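Local coordinates for protein argonaute (Aquifex aeolicus, PDB 1YVU) that cuts RNA targets under the direction of a short single-stranded DNA guide, a divalent-metal-dependent endonuclease reaction, at residues K109-F114 and R292-A297; P139-K144 and L155-K160. All coordinates share one frame; numbering follows the deposited sequence.

Overall arrangement
Both contacts lie in the PAZ lobe, their centres about 13 Å apart and on the same side of the chain's centre. Contact 1 packs a helix of linker L1 against a helix of linker L2; contact 2 is a β-hairpin of L1, nested along the chain inside the loop that contact 1 closes. Two probable hydrogen bonds tie them together: K111 NZ to V141 O at 2.7 Å and Y294 OH to E143 OE2, also at 2.7 Å. Y294 adds packing, with its CE1 3.8 Å from L157 CD2. Both lie away from the PIWI-domain aspartates D502 and D683, which bind a calcium ion and are probably catalytic.

Contact 1 (K109-F114 and R292-A297); sequences KVKDKF and RRYVKA
R293 meets the 109-114 helix in two ways, through its backbone and through its long side chain. Its carbonyl O lies 3.4 Å from V110 CG2, the methyl that also approaches R293 CB. The side chain runs extended from CG to NE and crosses F114 at about a right angle. There F114 CD1 sits over one face of the guanidinium, offset toward the rim, while R293 NE lies at the edge of the phenyl ring, 4.1 Å from F114 CD1; the two planes are 83° apart. The aliphatic part of K113 crosses the same arginine, bringing its CD 4.1 Å from R293 NH1. The arginine's polar end is held elsewhere, NH2 by a hydrogen bond to Y289 OH and NH1 by a weak, long ion pair with D117.

Next comes Y294, whose CA is the nearest to that of V110. This is helix-to-helix packing between linkers L1 and L2 of the PAZ lobe, with the short axes 10.1 Å apart at closest approach and their directions 139° apart. V110 CG1 reaches Y294 CD2 at 3.7 Å, and V110 CG2 lies in plane at the ring's edge. Farther out, the methylene CG of K111 comes within 3.7 Å of Y294 OH. That hydroxyl is hydrogen-bonded to E143 OE2, and K111 NZ bonds V141 O and forms a salt bridge with E143 OE1. An alanine in place of Y294 would probably leave V110 CG1 without its aromatic neighbour and E143 OE2 without this hydroxyl partner.

At A297, CB packs against V110 CB and CG2, each 3.9 Å away. L105 of helix 94-107 touches both V110 and Y294.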
ATOM      1  N   LYS A 109       5.647  18.698 -22.973  1.00 52.24           N
ATOM      2  CA  LYS A 109       4.517  19.177 -22.148  1.00 54.37           C
ATOM      3  C   LYS A 109       3.139  18.563 -22.429  1.00 51.13           C
ATOM      4  O   LYS A 109       2.108  19.167 -22.129  1.00 51.15           O
ATOM      5  CB  LYS A 109       4.456  20.714 -22.200  1.00 52.91           C
ATOM      6  CG  LYS A 109       5.708  21.385 -21.645  1.00 60.89           C
ATOM      7  CD  LYS A 109       5.790  22.843 -22.023  1.00 67.97           C
ATOM      8  CE  LYS A 109       7.198  23.350 -21.823  1.00 66.47           C
ATOM      9  NZ  LYS A 109       7.277  24.781 -22.204  1.00 70.17           N
ATOM     10  N   VAL A 110       3.153  17.327 -22.938  1.00 49.13           N
ATOM     11  CA  VAL A 110       1.953  16.576 -23.316  1.00 47.25           C
ATOM     12  C   VAL A 110       1.060  16.123 -22.151  1.00 44.50           C
ATOM     13  O   VAL A 110      -0.156  15.986 -22.302  1.00 40.72           O
ATOM     14  CB  VAL A 110       2.340  15.422 -24.261  1.00 43.32           C
ATOM     15  CG1 VAL A 110       3.252  14.437 -23.559  1.00 40.54           C
ATOM     16  CG2 VAL A 110       1.096  14.780 -24.909  1.00 41.34           C
ATOM     17  N   LYS A 111       1.664  15.958 -20.981  1.00 45.57           N
ATOM     18  CA  LYS A 111       0.913  15.577 -19.794  1.00 47.50           C
ATOM     19  C   LYS A 111       0.268  16.869 -19.248  1.00 43.62           C
ATOM     20  O   LYS A 111      -0.807  16.846 -18.653  1.00 44.98           O
ATOM     21  CB  LYS A 111       1.834  14.921 -18.764  1.00 50.05           C
ATOM     22  CG  LYS A 111       1.098  13.926 -17.875  1.00 48.61           C
ATOM     23  CD  LYS A 111       1.809  13.605 -16.550  1.00 46.64           C
ATOM     24  CE  LYS A 111       3.082  12.801 -16.744  1.00 39.51           C
ATOM     25  NZ  LYS A 111       3.229  11.896 -15.597  1.00 35.27           N
ATOM     26  N   ASP A 112       0.897  18.001 -19.551  1.00 46.69           N
ATOM     27  CA  ASP A 112       0.390  19.301 -19.139  1.00 53.12           C
ATOM     28  C   ASP A 112      -0.750  19.736 -20.060  1.00 52.61           C
ATOM     29  O   ASP A 112      -1.685  20.396 -19.606  1.00 53.40           O
ATOM     30  CB  ASP A 112       1.502  20.342 -19.169  1.00 60.03           C
ATOM     31  CG  ASP A 112       2.673  19.956 -18.311  1.00 62.96           C
ATOM     32  OD1 ASP A 112       2.453  19.405 -17.205  1.00 65.20           O
ATOM     33  OD2 ASP A 112       3.817  20.193 -18.752  1.00 64.03           O
ATOM     34  N   LYS A 113      -0.674  19.362 -21.346  1.00 53.83           N
ATOM     35  CA  LYS A 113      -1.739  19.689 -22.302  1.00 51.26           C
ATOM     36  C   LYS A 113      -2.968  18.868 -21.919  1.00 53.88           C
ATOM     37  O   LYS A 113      -4.082  19.385 -21.935  1.00 52.20           O
ATOM     38  CB  LYS A 113      -1.363  19.379 -23.764  1.00 50.87           C
ATOM     39  CG  LYS A 113      -2.188  20.216 -24.805  1.00 56.12           C
ATOM     40  CD  LYS A 113      -2.309  19.541 -26.183  1.00 62.67           C
ATOM     41  CE  LYS A 113      -3.211  20.327 -27.153  1.00 54.47           C
ATOM     42  NZ  LYS A 113      -3.461  19.544 -28.418  1.00 51.43           N
ATOM     43  N   PHE A 114      -2.736  17.627 -21.480  1.00 50.29           N
ATOM     44  CA  PHE A 114      -3.808  16.733 -21.068  1.00 49.64           C
ATOM     45  C   PHE A 114      -4.518  17.214 -19.817  1.00 53.83           C
ATOM     46  O   PHE A 114      -5.741  17.301 -19.803  1.00 55.28           O
ATOM     47  CB  PHE A 114      -3.310  15.310 -20.836  1.00 55.12           C
ATOM     48  CG  PHE A 114      -4.424  14.326 -20.562  1.00 52.28           C
ATOM     49  CD1 PHE A 114      -5.356  14.002 -21.582  1.00 47.66           C
ATOM     50  CD2 PHE A 114      -4.609  13.786 -19.271  1.00 50.09           C
ATOM     51  CE1 PHE A 114      -6.474  13.153 -21.323  1.00 49.70           C
ATOM     52  CE2 PHE A 114      -5.725  12.931 -18.987  1.00 47.50           C
ATOM     53  CZ  PHE A 114      -6.662  12.618 -20.021  1.00 50.44           C
ATOM     54  N   ARG A 292      -2.865   8.099 -27.191  1.00 52.28           N
ATOM     55  CA  ARG A 292      -2.942   8.719 -28.505  1.00 52.82           C
ATOM     56  C   ARG A 292      -2.161  10.039 -28.568  1.00 52.49           C
ATOM     57  O   ARG A 292      -1.340  10.214 -29.469  1.00 53.83           O
ATOM     58  CB  ARG A 292      -4.406   8.916 -28.918  1.00 54.70           C
ATOM     59  CG  ARG A 292      -5.243   7.633 -29.043  1.00 64.94           C
ATOM     60  CD  ARG A 292      -6.599   7.921 -29.683  1.00 67.35           C
ATOM     61  NE  ARG A 292      -7.640   6.927 -29.397  1.00 79.03           N
ATOM     62  CZ  ARG A 292      -8.754   6.770 -30.114  1.00 83.22           C
ATOM     63  NH1 ARG A 292      -8.994   7.529 -31.183  1.00 79.53           N
ATOM     64  NH2 ARG A 292      -9.647   5.860 -29.742  1.00 87.05           N
ATOM     65  N   ARG A 293      -2.295  10.866 -27.523  1.00 53.89           N
ATOM     66  CA  ARG A 293      -1.621  12.178 -27.435  1.00 55.63           C
ATOM     67  C   ARG A 293      -0.112  12.100 -27.264  1.00 52.33           C
ATOM     68  O   ARG A 293       0.625  12.970 -27.756  1.00 50.86           O
ATOM     69  CB  ARG A 293      -2.222  13.044 -26.328  1.00 59.45           C
ATOM     70  CG  ARG A 293      -3.623  13.544 -26.626  1.00 67.29           C
ATOM     71  CD  ARG A 293      -4.136  14.318 -25.440  1.00 71.76           C
ATOM     72  NE  ARG A 293      -5.536  14.715 -25.566  1.00 75.05           N
ATOM     73  CZ  ARG A 293      -5.990  15.944 -25.337  1.00 82.97           C
ATOM     74  NH1 ARG A 293      -5.151  16.917 -24.976  1.00 84.05           N
ATOM     75  NH2 ARG A 293      -7.294  16.195 -25.420  1.00 90.45           N
ATOM     76  N   TYR A 294       0.330  11.054 -26.560  1.00 48.73           N
ATOM     77  CA  TYR A 294       1.752  10.791 -26.333  1.00 45.42           C
ATOM     78  C   TYR A 294       2.380  10.405 -27.666  1.00 43.90           C
ATOM     79  O   TYR A 294       3.465  10.877 -27.994  1.00 44.27           O
ATOM     80  CB  TYR A 294       1.976   9.626 -25.341  1.00 41.37           C
ATOM     81  CG  TYR A 294       1.791   9.909 -23.861  1.00 33.22           C
ATOM     82  CD1 TYR A 294       1.898   8.875 -22.913  1.00 19.87           C
ATOM     83  CD2 TYR A 294       1.477  11.203 -23.396  1.00 37.96           C
ATOM     84  CE1 TYR A 294       1.688   9.138 -21.532  1.00 27.75           C
ATOM     85  CE2 TYR A 294       1.269  11.480 -22.018  1.00 30.58           C
ATOM     86  CZ  TYR A 294       1.373  10.454 -21.102  1.00 29.29           C
ATOM     87  OH  TYR A 294       1.148  10.760 -19.794  1.00 23.52           O
ATOM     88  N   VAL A 295       1.639   9.627 -28.461  1.00 43.77           N
ATOM     89  CA  VAL A 295       2.131   9.159 -29.748  1.00 44.14           C
ATOM     90  C   VAL A 295       2.254  10.273 -30.781  1.00 44.92           C
ATOM     91  O   VAL A 295       3.100  10.167 -31.667  1.00 48.42           O
ATOM     92  CB  VAL A 295       1.311   7.970 -30.334  1.00 45.60           C
ATOM     93  CG1 VAL A 295       2.192   7.165 -31.312  1.00 53.06           C
ATOM     94  CG2 VAL A 295       0.844   7.029 -29.244  1.00 46.57           C
ATOM     95  N   LYS A 296       1.460  11.347 -30.656  1.00 48.98           N
ATOM     96  CA  LYS A 296       1.540  12.497 -31.592  1.00 43.27           C
ATOM     97  C   LYS A 296       2.820  13.251 -31.248  1.00 43.26           C
ATOM     98  O   LYS A 296       3.702  13.524 -32.091  1.00 42.39           O
ATOM     99  CB  LYS A 296       0.404  13.510 -31.358  1.00 54.50           C
ATOM    100  CG  LYS A 296      -0.894  13.336 -32.112  1.00 56.56           C
ATOM    101  CD  LYS A 296      -1.649  14.685 -32.129  1.00 56.93           C
ATOM    102  CE  LYS A 296      -2.950  14.586 -32.924  1.00 59.79           C
ATOM    103  NZ  LYS A 296      -3.386  15.898 -33.484  1.00 64.26           N
ATOM    104  N   ALA A 297       2.912  13.473 -29.941  1.00 39.37           N
ATOM    105  CA  ALA A 297       3.969  14.200 -29.295  1.00 35.57           C
ATOM    106  C   ALA A 297       5.329  13.565 -29.355  1.00 37.24           C
ATOM    107  O   ALA A 297       6.331  14.282 -29.259  1.00 37.12           O
ATOM    108  CB  ALA A 297       3.580  14.416 -27.862  1.00 37.86           C
TER

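Contact 2 (P139-K144 and L155-K160); sequences PEVNEK and LHLDLK
An antiparallel β-hairpin of linker L1, formed by strands 134-147 and 153-165, provides this contact, and it belongs to a larger antiparallel sheet in which 153-165 also pairs with strand 9-14. The two short segments run 4.8 Å apart at closest approach. E140 and K160 form a hydrogen-bonded pair: E140 N to K160 O and K160 N to E140 O are both 2.9 Å, the first nearly straight at 174°. K144 and H156 form another, in which H156 N reaches K144 O at 2.8 Å. Between them D158 N bonds N142 O; the return bond from N142 N to D158 O is weak.

One face carries V141, E143, L157 and L159. L157 CD1 is the meeting point, 3.6 Å from V141 CG1 and in contact with E143 CG, with the E143 and L157 side chains lying side by side and pointing the same way. L159 CD1 turns to V141 CG2. Helix 280-299 covers this face through I290 on V141, L291 and Y294 on L157, and L286 on L159.

On the other face are E140, N142, K144, H156, D158 and K160. E140 CG lies between the backbone N and the carbonyl carbon (chi1 66°) and approaches K160 CB; the carboxylate, in a poorly ordered residue, is modelled in a salt bridge with R162. K160 NZ and H156 NE2 both bond N602, at its OD1 and its O respectively, and D158 OD1 forms a salt bridge with R605. That same D158 OD1 also accepts the N-H of the next residue, L159 N, at 2.8 Å on its anti side, 16° out of the carboxylate plane.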
ATOM      1  N   PRO A 139      -6.563  14.956 -11.391  1.00 49.30           N
ATOM      2  CA  PRO A 139      -6.082  13.756 -12.095  1.00 53.01           C
ATOM      3  C   PRO A 139      -4.571  13.637 -12.081  1.00 54.61           C
ATOM      4  O   PRO A 139      -3.846  14.616 -12.294  1.00 54.65           O
ATOM      5  CB  PRO A 139      -6.552  13.971 -13.530  1.00 46.40           C
ATOM      6  CG  PRO A 139      -7.589  15.004 -13.417  1.00 47.92           C
ATOM      7  CD  PRO A 139      -7.139  15.905 -12.356  1.00 46.72           C
ATOM      8  N   GLU A 140      -4.102  12.430 -11.805  1.00 60.06           N
ATOM      9  CA  GLU A 140      -2.678  12.145 -11.812  1.00 63.90           C
ATOM     10  C   GLU A 140      -2.483  11.014 -12.801  1.00 58.36           C
ATOM     11  O   GLU A 140      -3.278  10.059 -12.876  1.00 54.35           O
ATOM     12  CB  GLU A 140      -2.140  11.786 -10.412  1.00 68.80           C
ATOM     13  CG  GLU A 140      -2.684  10.480  -9.819  1.00 77.15           C
ATOM     14  CD  GLU A 140      -2.357  10.272  -8.352  1.00 88.26           C
ATOM     15  OE1 GLU A 140      -1.340  10.834  -7.880  1.00 92.24           O
ATOM     16  OE2 GLU A 140      -3.124   9.534  -7.678  1.00 89.11           O
ATOM     17  N   VAL A 141      -1.492  11.224 -13.656  1.00 56.34           N
ATOM     18  CA  VAL A 141      -1.144  10.265 -14.678  1.00 52.83           C
ATOM     19  C   VAL A 141       0.263   9.769 -14.363  1.00 48.58           C
ATOM     20  O   VAL A 141       1.250  10.503 -14.502  1.00 41.11           O
ATOM     21  CB  VAL A 141      -1.215  10.875 -16.110  1.00 45.31           C
ATOM     22  CG1 VAL A 141      -1.703   9.836 -17.086  1.00 48.19           C
ATOM     23  CG2 VAL A 141      -2.126  12.113 -16.156  1.00 51.20           C
ATOM     24  N   ASN A 142       0.315   8.548 -13.840  1.00 46.00           N
ATOM     25  CA  ASN A 142       1.564   7.898 -13.488  1.00 49.76           C
ATOM     26  C   ASN A 142       1.945   6.831 -14.525  1.00 48.09           C
ATOM     27  O   ASN A 142       1.121   5.982 -14.896  1.00 48.27           O
ATOM     28  CB  ASN A 142       1.466   7.301 -12.077  1.00 52.35           C
ATOM     29  CG  ASN A 142       1.532   8.372 -10.959  1.00 62.65           C
ATOM     30  OD1 ASN A 142       1.360   9.584 -11.182  1.00 64.25           O
ATOM     31  ND2 ASN A 142       1.794   7.908  -9.744  1.00 61.03           N
ATOM     32  N   GLU A 143       3.159   6.968 -15.068  1.00 50.07           N
ATOM     33  CA  GLU A 143       3.731   6.043 -16.067  1.00 45.28           C
ATOM     34  C   GLU A 143       5.006   5.421 -15.516  1.00 47.67           C
ATOM     35  O   GLU A 143       5.873   6.110 -14.964  1.00 50.48           O
ATOM     36  CB  GLU A 143       4.155   6.737 -17.379  1.00 44.07           C
ATOM     37  CG  GLU A 143       3.188   7.700 -18.021  1.00 36.04           C
ATOM     38  CD  GLU A 143       3.173   9.049 -17.343  1.00 34.03           C
ATOM     39  OE1 GLU A 143       4.140   9.394 -16.627  1.00 32.63           O
ATOM     40  OE2 GLU A 143       2.178   9.775 -17.532  1.00 38.03           O
ATOM     41  N   LYS A 144       5.122   4.119 -15.688  1.00 47.35           N
ATOM     42  CA  LYS A 144       6.305   3.390 -15.276  1.00 41.64           C
ATOM     43  C   LYS A 144       6.587   2.382 -16.394  1.00 40.07           C
ATOM     44  O   LYS A 144       5.653   1.879 -17.029  1.00 42.27           O
ATOM     45  CB  LYS A 144       6.078   2.707 -13.927  1.00 37.05           C
ATOM     46  CG  LYS A 144       6.508   3.558 -12.764  1.00 45.00           C
ATOM     47  CD  LYS A 144       5.847   3.137 -11.486  1.00 44.00           C
ATOM     48  CE  LYS A 144       6.239   4.085 -10.369  1.00 49.81           C
ATOM     49  NZ  LYS A 144       5.209   4.076  -9.280  1.00 57.02           N
ATOM     50  N   LEU A 155       4.776  -0.077 -21.306  1.00 24.60           N
ATOM     51  CA  LEU A 155       4.479   1.167 -20.660  1.00 19.41           C
ATOM     52  C   LEU A 155       3.249   0.883 -19.859  1.00 22.19           C
ATOM     53  O   LEU A 155       2.228   0.414 -20.378  1.00 19.04           O
ATOM     54  CB  LEU A 155       4.241   2.328 -21.609  1.00 15.36           C
ATOM     55  CG  LEU A 155       3.873   3.648 -20.904  1.00 14.60           C
ATOM     56  CD1 LEU A 155       5.003   4.185 -20.028  1.00 20.94           C
ATOM     57  CD2 LEU A 155       3.505   4.658 -21.937  1.00 17.57           C
ATOM     58  N   HIS A 156       3.471   0.959 -18.556  1.00 25.24           N
ATOM     59  CA  HIS A 156       2.430   0.801 -17.580  1.00 27.72           C
ATOM     60  C   HIS A 156       1.916   2.232 -17.427  1.00 33.78           C
ATOM     61  O   HIS A 156       2.667   3.131 -17.002  1.00 31.69           O
ATOM     62  CB  HIS A 156       3.004   0.288 -16.264  1.00 21.11           C
ATOM     63  CG  HIS A 156       2.073   0.416 -15.104  1.00 27.98           C
ATOM     64  ND1 HIS A 156       0.724   0.655 -15.255  1.00 25.40           N
ATOM     65  CD2 HIS A 156       2.310   0.414 -13.770  1.00 29.82           C
ATOM     66  CE1 HIS A 156       0.166   0.811 -14.066  1.00 30.03           C
ATOM     67  NE2 HIS A 156       1.107   0.665 -13.150  1.00 38.35           N
ATOM     68  N   LEU A 157       0.651   2.420 -17.814  1.00 34.65           N
ATOM     69  CA  LEU A 157       0.012   3.721 -17.734  1.00 35.85           C
ATOM     70  C   LEU A 157      -1.340   3.685 -17.034  1.00 34.24           C
ATOM     71  O   LEU A 157      -2.230   2.917 -17.398  1.00 35.39           O
ATOM     72  CB  LEU A 157      -0.101   4.320 -19.132  1.00 34.06           C
ATOM     73  CG  LEU A 157      -0.820   5.637 -19.444  1.00 32.09           C
ATOM     74  CD1 LEU A 157      -0.476   6.767 -18.508  1.00 32.55           C
ATOM     75  CD2 LEU A 157      -0.424   6.005 -20.842  1.00 37.66           C
ATOM     76  N   ASP A 158      -1.484   4.552 -16.042  1.00 37.46           N
ATOM     77  CA  ASP A 158      -2.715   4.637 -15.284  1.00 39.80           C
ATOM     78  C   ASP A 158      -3.131   6.090 -15.093  1.00 42.03           C
ATOM     79  O   ASP A 158      -2.359   7.022 -15.363  1.00 41.27           O
ATOM     80  CB  ASP A 158      -2.543   3.954 -13.913  1.00 42.06           C
ATOM     81  CG  ASP A 158      -3.815   3.245 -13.426  1.00 40.63           C
ATOM     82  OD1 ASP A 158      -4.948   3.683 -13.753  1.00 27.63           O
ATOM     83  OD2 ASP A 158      -3.656   2.236 -12.707  1.00 44.26           O
ATOM     84  N   LEU A 159      -4.370   6.240 -14.616  1.00 38.94           N
ATOM     85  CA  LEU A 159      -5.008   7.516 -14.323  1.00 39.42           C
ATOM     86  C   LEU A 159      -5.731   7.393 -12.991  1.00 37.65           C
ATOM     87  O   LEU A 159      -6.661   6.599 -12.840  1.00 32.96           O
ATOM     88  CB  LEU A 159      -6.010   7.883 -15.420  1.00 36.59           C
ATOM     89  CG  LEU A 159      -6.666   9.241 -15.228  1.00 35.99           C
ATOM     90  CD1 LEU A 159      -5.724  10.347 -15.646  1.00 43.29           C
ATOM     91  CD2 LEU A 159      -7.905   9.290 -16.044  1.00 39.89           C
ATOM     92  N   LYS A 160      -5.255   8.131 -12.004  1.00 36.96           N
ATOM     93  CA  LYS A 160      -5.887   8.103 -10.697  1.00 49.02           C
ATOM     94  C   LYS A 160      -6.351   9.517 -10.340  1.00 44.35           C
ATOM     95  O   LYS A 160      -6.038  10.456 -11.066  1.00 44.89           O
ATOM     96  CB  LYS A 160      -4.919   7.482  -9.676  1.00 55.52           C
ATOM     97  CG  LYS A 160      -4.687   5.975  -9.952  1.00 70.15           C
ATOM     98  CD  LYS A 160      -3.594   5.298  -9.122  1.00 76.90           C
ATOM     99  CE  LYS A 160      -3.444   3.832  -9.567  1.00 78.87           C
ATOM    100  NZ  LYS A 160      -2.455   3.049  -8.783  1.00 69.28           N
TER